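Long-range contacts in polyhedrin (Uranotaenia sapphirina cypovirus, PDB 4ZQX), which forms the crystalline matrix of the viral occlusion bodies, as polyhedrins of cypoviruses do, and binds ATP: residues A[79-83]-A[168-172]; A[102-108]-A[159-165]. All blocks are in the same frame, centred on the assembly; numbering follows the deposited sequence.

Interaction 1: residues A[79-83]-A[168-172]; sequences INGYA and DGRPV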
ATOM      1  N   ILE A  79      12.202 -18.281   3.049  1.00 30.68           N
ATOM      2  CA  ILE A  79      11.471 -17.978   4.279  1.00 30.02           C
ATOM      3  C   ILE A  79      10.522 -19.126   4.689  1.00 29.89           C
ATOM      4  O   ILE A  79      10.374 -19.433   5.877  1.00 30.00           O
ATOM      5  CB  ILE A  79      10.681 -16.657   4.093  1.00 31.30           C
ATOM      6  CG1 ILE A  79      11.665 -15.487   4.060  1.00 32.68           C
ATOM      7  CG2 ILE A  79       9.639 -16.448   5.206  1.00 32.09           C
ATOM      8  CD1 ILE A  79      11.083 -14.192   3.503  1.00 34.48           C
ATOM      9  N   ASN A  80       9.896 -19.759   3.702  1.00 30.02           N
ATOM     10  CA  ASN A  80       8.918 -20.812   3.960  1.00 30.98           C
ATOM     11  C   ASN A  80       9.394 -21.926   4.915  1.00 31.71           C
ATOM     12  O   ASN A  80       8.636 -22.396   5.766  1.00 32.21           O
ATOM     13  CB  ASN A  80       8.472 -21.457   2.636  1.00 30.34           C
ATOM     14  CG  ASN A  80       7.448 -20.620   1.865  1.00 33.66           C
ATOM     15  OD1 ASN A  80       6.851 -19.672   2.392  1.00 34.46           O
ATOM     16  ND2 ASN A  80       7.231 -20.988   0.607  1.00 34.34           N
ATOM     17  N   GLY A  81      10.649 -22.334   4.789  1.00 31.85           N
ATOM     18  CA  GLY A  81      11.151 -23.437   5.594  1.00 31.30           C
ATOM     19  C   GLY A  81      11.267 -23.102   7.069  1.00 30.52           C
ATOM     20  O   GLY A  81      11.411 -24.001   7.902  1.00 31.39           O
ATOM     21  N   TYR A  82      11.232 -21.813   7.397  1.00 29.46           N
ATOM     22  CA  TYR A  82      11.223 -21.384   8.797  1.00 30.67           C
ATOM     23  C   TYR A  82       9.802 -21.362   9.342  1.00 31.95           C
ATOM     24  O   TYR A  82       9.576 -21.566  10.537  1.00 35.57           O
ATOM     25  CB  TYR A  82      11.806 -19.985   8.931  1.00 31.85           C
ATOM     26  CG  TYR A  82      13.300 -19.903   8.641  1.00 31.38           C
ATOM     27  CD1 TYR A  82      13.770 -19.674   7.358  1.00 32.25           C
ATOM     28  CD2 TYR A  82      14.237 -20.035   9.677  1.00 31.93           C
ATOM     29  CE1 TYR A  82      15.150 -19.581   7.104  1.00 30.42           C
ATOM     30  CE2 TYR A  82      15.582 -19.957   9.433  1.00 31.69           C
ATOM     31  CZ  TYR A  82      16.044 -19.722   8.156  1.00 31.28           C
ATOM     32  OH  TYR A  82      17.410 -19.637   7.942  1.00 32.72           O
ATOM     33  N   ALA A  83       8.847 -21.112   8.456  1.00 31.42           N
ATOM     34  CA  ALA A  83       7.444 -20.995   8.827  1.00 31.00           C
ATOM     35  C   ALA A  83       6.786 -22.361   8.946  1.00 30.32           C
ATOM     36  O   ALA A  83       6.021 -22.603   9.882  1.00 32.93           O
ATOM     37  CB  ALA A  83       6.726 -20.180   7.785  1.00 30.75           C
ATOM     38  N   ASP A 168      17.483 -13.477  16.078  1.00 39.75           N
ATOM     39  CA  ASP A 168      17.995 -14.789  16.476  1.00 42.50           C
ATOM     40  C   ASP A 168      18.012 -15.783  15.320  1.00 40.65           C
ATOM     41  O   ASP A 168      17.835 -16.988  15.519  1.00 41.56           O
ATOM     42  CB  ASP A 168      17.177 -15.346  17.644  1.00 48.33           C
ATOM     43  CG  ASP A 168      15.737 -15.616  17.273  1.00 55.41           C
ATOM     44  OD1 ASP A 168      15.311 -15.222  16.166  1.00 57.83           O
ATOM     45  OD2 ASP A 168      15.019 -16.226  18.092  1.00 59.60           O
ATOM     46  N   GLY A 169      18.238 -15.284  14.113  1.00 38.37           N
ATOM     47  CA  GLY A 169      18.475 -16.163  12.972  1.00 36.85           C
ATOM     48  C   GLY A 169      17.223 -16.672  12.293  1.00 36.39           C
ATOM     49  O   GLY A 169      17.279 -17.632  11.530  1.00 37.15           O
ATOM     50  N   ARG A 170      16.098 -16.019  12.565  1.00 35.89           N
ATOM     51  CA  ARG A 170      14.826 -16.404  11.969  0.67 36.70           C
ATOM     52  C   ARG A 170      14.206 -15.179  11.306  1.00 34.66           C
ATOM     53  O   ARG A 170      14.266 -14.092  11.855  1.00 36.21           O
ATOM     54  CB  ARG A 170      13.911 -16.984  13.054  0.67 39.76           C
ATOM     55  CG  ARG A 170      12.482 -17.303  12.639  0.67 43.56           C
ATOM     56  CD  ARG A 170      11.689 -17.803  13.846  0.67 46.17           C
ATOM     57  NE  ARG A 170      10.307 -18.146  13.511  0.67 47.82           N
ATOM     58  CZ  ARG A 170       9.943 -19.281  12.923  0.67 46.38           C
ATOM     59  NH1 ARG A 170      10.860 -20.180  12.597  0.67 43.97           N
ATOM     60  NH2 ARG A 170       8.662 -19.515  12.660  0.67 47.31           N
ATOM     61  N   PRO A 171      13.621 -15.356  10.100  1.00 32.97           N
ATOM     62  CA  PRO A 171      12.995 -14.198   9.462  1.00 32.23           C
ATOM     63  C   PRO A 171      11.833 -13.663  10.278  1.00 31.53           C
ATOM     64  O   PRO A 171      11.111 -14.423  10.910  1.00 32.78           O
ATOM     65  CB  PRO A 171      12.455 -14.754   8.135  1.00 34.96           C
ATOM     66  CG  PRO A 171      13.125 -16.064   7.940  1.00 37.48           C
ATOM     67  CD  PRO A 171      13.436 -16.583   9.304  1.00 35.28           C
ATOM     68  N   VAL A 172      11.651 -12.351  10.223  1.00 31.19           N
ATOM     69  CA  VAL A 172      10.546 -11.682  10.898  1.00 31.26           C
ATOM     70  C   VAL A 172       9.888 -10.703   9.932  1.00 32.03           C
ATOM     71  O   VAL A 172      10.452 -10.393   8.878  1.00 31.94           O
ATOM     72  CB  VAL A 172      11.049 -10.918  12.144  1.00 31.92           C
ATOM     73  CG1 VAL A 172      11.679 -11.886  13.120  1.00 30.99           C
ATOM     74  CG2 VAL A 172      12.030  -9.830  11.741  1.00 32.46           C
TER
HETATM   75  O   HOH W   1      18.852 -19.210  10.196  1.00 35.13           O
HETATM   76  O   HOH W   2       5.928 -21.151  12.222  1.00 53.12           O

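Interaction 2: residues A[102-108]-A[159-165]; sequences LSFYLRG and CEKAWYV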
ATOM      1  N   LEU A 102      18.200  -4.873  14.132  1.00 32.02           N
ATOM      2  CA  LEU A 102      17.310  -3.835  13.614  1.00 31.14           C
ATOM      3  C   LEU A 102      17.388  -2.613  14.504  1.00 30.16           C
ATOM      4  O   LEU A 102      17.427  -2.741  15.732  1.00 31.10           O
ATOM      5  CB  LEU A 102      15.869  -4.316  13.570  1.00 31.60           C
ATOM      6  CG  LEU A 102      15.553  -5.509  12.680  1.00 32.32           C
ATOM      7  CD1 LEU A 102      14.126  -5.981  12.894  1.00 33.63           C
ATOM      8  CD2 LEU A 102      15.768  -5.128  11.247  1.00 35.65           C
ATOM      9  N   SER A 103      17.439  -1.441  13.871  1.00 29.15           N
ATOM     10  CA  SER A 103      17.457  -0.156  14.544  1.00 30.67           C
ATOM     11  C   SER A 103      16.276   0.654  14.052  1.00 30.27           C
ATOM     12  O   SER A 103      16.057   0.751  12.849  1.00 31.69           O
ATOM     13  CB  SER A 103      18.739   0.595  14.190  1.00 33.68           C
ATOM     14  OG  SER A 103      19.871  -0.167  14.527  1.00 34.88           O
ATOM     15  N   PHE A 104      15.549   1.256  14.988  1.00 29.72           N
ATOM     16  CA  PHE A 104      14.366   2.048  14.694  1.00 30.34           C
ATOM     17  C   PHE A 104      14.626   3.474  15.152  1.00 30.07           C
ATOM     18  O   PHE A 104      14.774   3.712  16.340  1.00 31.16           O
ATOM     19  CB  PHE A 104      13.140   1.497  15.439  1.00 32.21           C
ATOM     20  CG  PHE A 104      12.755   0.109  15.030  1.00 31.61           C
ATOM     21  CD1 PHE A 104      13.406  -0.990  15.558  1.00 30.42           C
ATOM     22  CD2 PHE A 104      11.746  -0.097  14.111  1.00 31.20           C
ATOM     23  CE1 PHE A 104      13.059  -2.259  15.171  1.00 31.83           C
ATOM     24  CE2 PHE A 104      11.403  -1.360  13.728  1.00 32.24           C
ATOM     25  CZ  PHE A 104      12.065  -2.444  14.258  1.00 31.22           C
ATOM     26  N   TYR A 105      14.669   4.409  14.205  1.00 28.44           N
ATOM     27  CA  TYR A 105      14.930   5.816  14.493  1.00 29.25           C
ATOM     28  C   TYR A 105      13.655   6.629  14.292  1.00 30.26           C
ATOM     29  O   TYR A 105      13.098   6.624  13.206  1.00 31.29           O
ATOM     30  CB  TYR A 105      16.047   6.323  13.578  1.00 31.69           C
ATOM     31  CG  TYR A 105      17.382   5.712  13.930  1.00 30.90           C
ATOM     32  CD1 TYR A 105      18.095   6.168  15.029  1.00 31.66           C
ATOM     33  CD2 TYR A 105      17.914   4.661  13.193  1.00 30.91           C
ATOM     34  CE1 TYR A 105      19.304   5.606  15.387  1.00 31.40           C
ATOM     35  CE2 TYR A 105      19.140   4.111  13.529  1.00 32.35           C
ATOM     36  CZ  TYR A 105      19.825   4.585  14.640  1.00 31.18           C
ATOM     37  OH  TYR A 105      21.048   4.061  15.030  1.00 32.16           O
ATOM     38  N   LEU A 106      13.192   7.291  15.354  1.00 30.83           N
ATOM     39  CA  LEU A 106      11.957   8.078  15.313  1.00 29.95           C
ATOM     40  C   LEU A 106      12.265   9.538  15.601  1.00 30.61           C
ATOM     41  O   LEU A 106      12.973   9.838  16.568  1.00 30.74           O
ATOM     42  CB  LEU A 106      10.949   7.571  16.362  1.00 32.00           C
ATOM     43  CG  LEU A 106      10.220   6.246  16.117  1.00 35.09           C
ATOM     44  CD1 LEU A 106      11.166   5.059  16.192  1.00 38.30           C
ATOM     45  CD2 LEU A 106       9.086   6.076  17.121  1.00 37.06           C
ATOM     46  N   ARG A 107      11.741  10.448  14.783  1.00 30.55           N
ATOM     47  CA  ARG A 107      12.037  11.859  14.985  1.00 30.10           C
ATOM     48  C   ARG A 107      10.800  12.691  14.731  1.00 29.39           C
ATOM     49  O   ARG A 107      10.194  12.595  13.674  1.00 31.47           O
ATOM     50  CB  ARG A 107      13.172  12.330  14.052  1.00 30.06           C
ATOM     51  CG  ARG A 107      13.756  13.695  14.427  1.00 31.24           C
ATOM     52  CD  ARG A 107      14.601  14.312  13.291  1.00 32.81           C
ATOM     53  NE  ARG A 107      15.389  15.448  13.770  1.00 34.99           N
ATOM     54  CZ  ARG A 107      14.945  16.698  13.867  1.00 36.44           C
ATOM     55  NH1 ARG A 107      13.712  17.003  13.493  1.00 35.97           N
ATOM     56  NH2 ARG A 107      15.743  17.649  14.333  1.00 36.53           N
ATOM     57  N   GLY A 108      10.452  13.529  15.695  1.00 29.16           N
ATOM     58  CA  GLY A 108       9.326  14.422  15.537  1.00 31.15           C
ATOM     59  C   GLY A 108       8.400  14.465  16.723  1.00 31.10           C
ATOM     60  O   GLY A 108       8.781  14.117  17.848  1.00 30.72           O
ATOM     61  N   CYS A 159      13.787  15.888  19.964  1.00 33.23           N
ATOM     62  CA  CYS A 159      12.738  15.029  19.430  1.00 31.38           C
ATOM     63  C   CYS A 159      13.167  13.778  18.686  1.00 30.04           C
ATOM     64  O   CYS A 159      12.418  13.303  17.833  1.00 31.40           O
ATOM     65  CB  CYS A 159      11.831  15.877  18.524  1.00 33.18           C
ATOM     66  SG  CYS A 159      12.577  16.461  16.973  1.00 36.04           S
ATOM     67  N   GLU A 160      14.328  13.208  19.013  1.00 30.45           N
ATOM     68  CA  GLU A 160      14.700  11.917  18.416  1.00 28.27           C
ATOM     69  C   GLU A 160      14.949  10.864  19.499  1.00 29.36           C
ATOM     70  O   GLU A 160      15.625  11.135  20.506  1.00 30.85           O
ATOM     71  CB  GLU A 160      15.931  12.016  17.513  1.00 30.45           C
ATOM     72  CG  GLU A 160      16.232  10.667  16.831  1.00 32.56           C
ATOM     73  CD  GLU A 160      17.503  10.646  16.005  1.00 32.80           C
ATOM     74  OE1 GLU A 160      17.888  11.687  15.461  1.00 32.18           O
ATOM     75  OE2 GLU A 160      18.117   9.563  15.900  1.00 31.00           O
ATOM     76  N   LYS A 161      14.399   9.672  19.268  1.00 29.24           N
ATOM     77  CA  LYS A 161      14.693   8.501  20.080  1.00 30.54           C
ATOM     78  C   LYS A 161      14.834   7.289  19.181  1.00 30.70           C
ATOM     79  O   LYS A 161      14.360   7.293  18.044  1.00 32.98           O
ATOM     80  CB  LYS A 161      13.571   8.229  21.091  1.00 31.34           C
ATOM     81  CG  LYS A 161      13.254   9.398  22.003  1.00 31.37           C
ATOM     82  CD  LYS A 161      12.254   8.980  23.085  1.00 32.99           C
ATOM     83  CE  LYS A 161      11.645  10.169  23.797  1.00 34.28           C
ATOM     84  NZ  LYS A 161      12.645  10.975  24.551  1.00 35.37           N
ATOM     85  N   ALA A 162      15.449   6.239  19.712  1.00 29.59           N
ATOM     86  CA  ALA A 162      15.661   5.024  18.956  1.00 30.54           C
ATOM     87  C   ALA A 162      15.354   3.784  19.782  1.00 29.69           C
ATOM     88  O   ALA A 162      15.269   3.839  21.009  1.00 30.84           O
ATOM     89  CB  ALA A 162      17.089   4.967  18.456  1.00 31.64           C
ATOM     90  N   TRP A 163      15.179   2.666  19.088  1.00 29.96           N
ATOM     91  CA  TRP A 163      15.024   1.362  19.737  1.00 30.52           C
ATOM     92  C   TRP A 163      15.821   0.316  18.950  1.00 31.65           C
ATOM     93  O   TRP A 163      15.886   0.382  17.724  1.00 32.74           O
ATOM     94  CB  TRP A 163      13.540   0.980  19.869  1.00 32.36           C
ATOM     95  CG  TRP A 163      13.330  -0.260  20.698  1.00 31.37           C
ATOM     96  CD1 TRP A 163      13.482  -0.373  22.048  1.00 31.97           C
ATOM     97  CD2 TRP A 163      12.949  -1.566  20.230  1.00 31.24           C
ATOM     98  NE1 TRP A 163      13.222  -1.662  22.453  1.00 33.41           N
ATOM     99  CE2 TRP A 163      12.883  -2.411  21.360  1.00 31.06           C
ATOM    100  CE3 TRP A 163      12.632  -2.096  18.970  1.00 31.86           C
ATOM    101  CZ2 TRP A 163      12.549  -3.761  21.269  1.00 31.86           C
ATOM    102  CZ3 TRP A 163      12.291  -3.437  18.877  1.00 31.63           C
ATOM    103  CH2 TRP A 163      12.240  -4.253  20.026  1.00 32.31           C
ATOM    104  N   TYR A 164      16.434  -0.637  19.656  1.00 31.24           N
ATOM    105  CA  TYR A 164      17.313  -1.626  19.030  1.00 30.71           C
ATOM    106  C   TYR A 164      16.915  -3.020  19.418  1.00 30.28           C
ATOM    107  O   TYR A 164      16.477  -3.242  20.531  1.00 30.90           O
ATOM    108  CB  TYR A 164      18.769  -1.409  19.458  1.00 30.78           C
ATOM    109  CG  TYR A 164      19.266  -0.039  19.122  1.00 31.23           C
ATOM    110  CD1 TYR A 164      19.797   0.243  17.873  1.00 32.09           C
ATOM    111  CD2 TYR A 164      19.160   0.994  20.039  1.00 33.33           C
ATOM    112  CE1 TYR A 164      20.229   1.508  17.557  1.00 32.62           C
ATOM    113  CE2 TYR A 164      19.581   2.262  19.727  1.00 34.30           C
ATOM    114  CZ  TYR A 164      20.111   2.517  18.480  1.00 33.71           C
ATOM    115  OH  TYR A 164      20.527   3.798  18.154  1.00 33.84           O
ATOM    116  N   VAL A 165      17.066  -3.958  18.492  1.00 31.03           N
ATOM    117  CA  VAL A 165      16.805  -5.357  18.789  1.00 31.99           C
ATOM    118  C   VAL A 165      17.733  -6.250  17.976  1.00 31.99           C
ATOM    119  O   VAL A 165      18.003  -6.001  16.815  1.00 33.50           O
ATOM    120  CB  VAL A 165      15.306  -5.752  18.553  1.00 33.38           C
ATOM    121  CG1 VAL A 165      14.918  -5.658  17.082  1.00 35.62           C
ATOM    122  CG2 VAL A 165      15.037  -7.161  19.066  1.00 34.35           C
TER
HETATM  123  O   HOH W   3      17.911  14.373  14.415  1.00 35.44           O

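Interaction 1: residues A[79-83]-A[168-172]
The carbonyl of Tyr-82, in the last turn of helix 72-83, is satisfied by an arginine from the loop that holds 168-172. Arg-170 reaches it with an extended side chain: NH1 donates to Tyr-82 O at 2.8 Å, and NH2 adds a weak bond to the same Tyr-82 O at 3.1 Å. One water accepts a weak bond from Arg-170 NH2 and donates to Ala-83 O (2.8 Å), which also takes Asn-224 ND2 of the second subunit. At the far end of the tyrosine ring, another water links Tyr-82 OH (2.7 Å) to Gly-169 O (2.6 Å); the hydroxyl is also bonded to Ala-94 N. Between these polar ends Pro-171 points its CD at one face of the ring, a CH-pi contact with Pro-171 CD 3.6 Å from the Tyr-82 ring centroid, while Ile-79 packs on the proline's CG. The contact thus fastens the end of helix 72-83 to the connection between strands 160-166 and 173-179, with helix 57-60 beside Ile-79 and the second subunit against Ala-83.

Interaction 2: residues A[102-108]-A[159-165]
The axes of strand segments 102-107 and 160-165 come within 4.8 Å of each other, antiparallel, and the relief on each of their faces is quite different. On the face of Leu-102, Phe-104 and Leu-106, the Phe-104 ring leans obliquely on the indole of Trp-163 (CD1 of Phe-104 to CE3 of Trp-163, 3.7 Å), and Val-165 CG1 sits near the edge of that phenyl ring while packing on Leu-102 CB at 3.9 Å. The opposite face dips at Ala-162, whose small CB lets the Tyr-105 ring settle in, with Tyr-105 CD1 3.8 Å away. Tyr-164 passes Ser-103 with its ring edge (Tyr-164 CD1 to Ser-103 OG, 3.4 Å) and meets Tyr-105, Tyr-164 OH donating to Tyr-105 OH at 3.2 Å; Tyr-105 OH is also bonded to Leu-230 N. These are two interior strands of the chain's six-stranded antiparallel sheet, flanked by strands 150-152 and 27-34, and Leu-102, Phe-104 and Leu-106 press on strand 173-179 of a second sheet. Just past the last bridge, where Gly-108 N still bonds Cys-159 O (2.9 Å), Cys-159, which touches the bound ATP, lays SG over one face of the Arg-107 guanidinium, 3.7 Å from NH1, while Arg-107 NH2 bonds to Ser-154 O.

In the fold
Strand 160-166 leads from one contact to the other: it forms half of interaction 2, and the loop that follows it supplies 168-172 to interaction 1. Their centres are about 24 Å apart. The centre of interaction 2 is about 7 Å from the centre of the chain; this contact is largely buried and relies on regular main-chain bonding with interlocking side chains; one end borders the ATP pocket. Interaction 1, its centre about 20 Å from that of the chain and only partly buried, joins a helix end to a loop, and its polar links are an arginine side chain and bridging waters, away from the ATP site. Each also meets a neighbour: the second subunit at interaction 1, the third at Arg-107 in interaction 2.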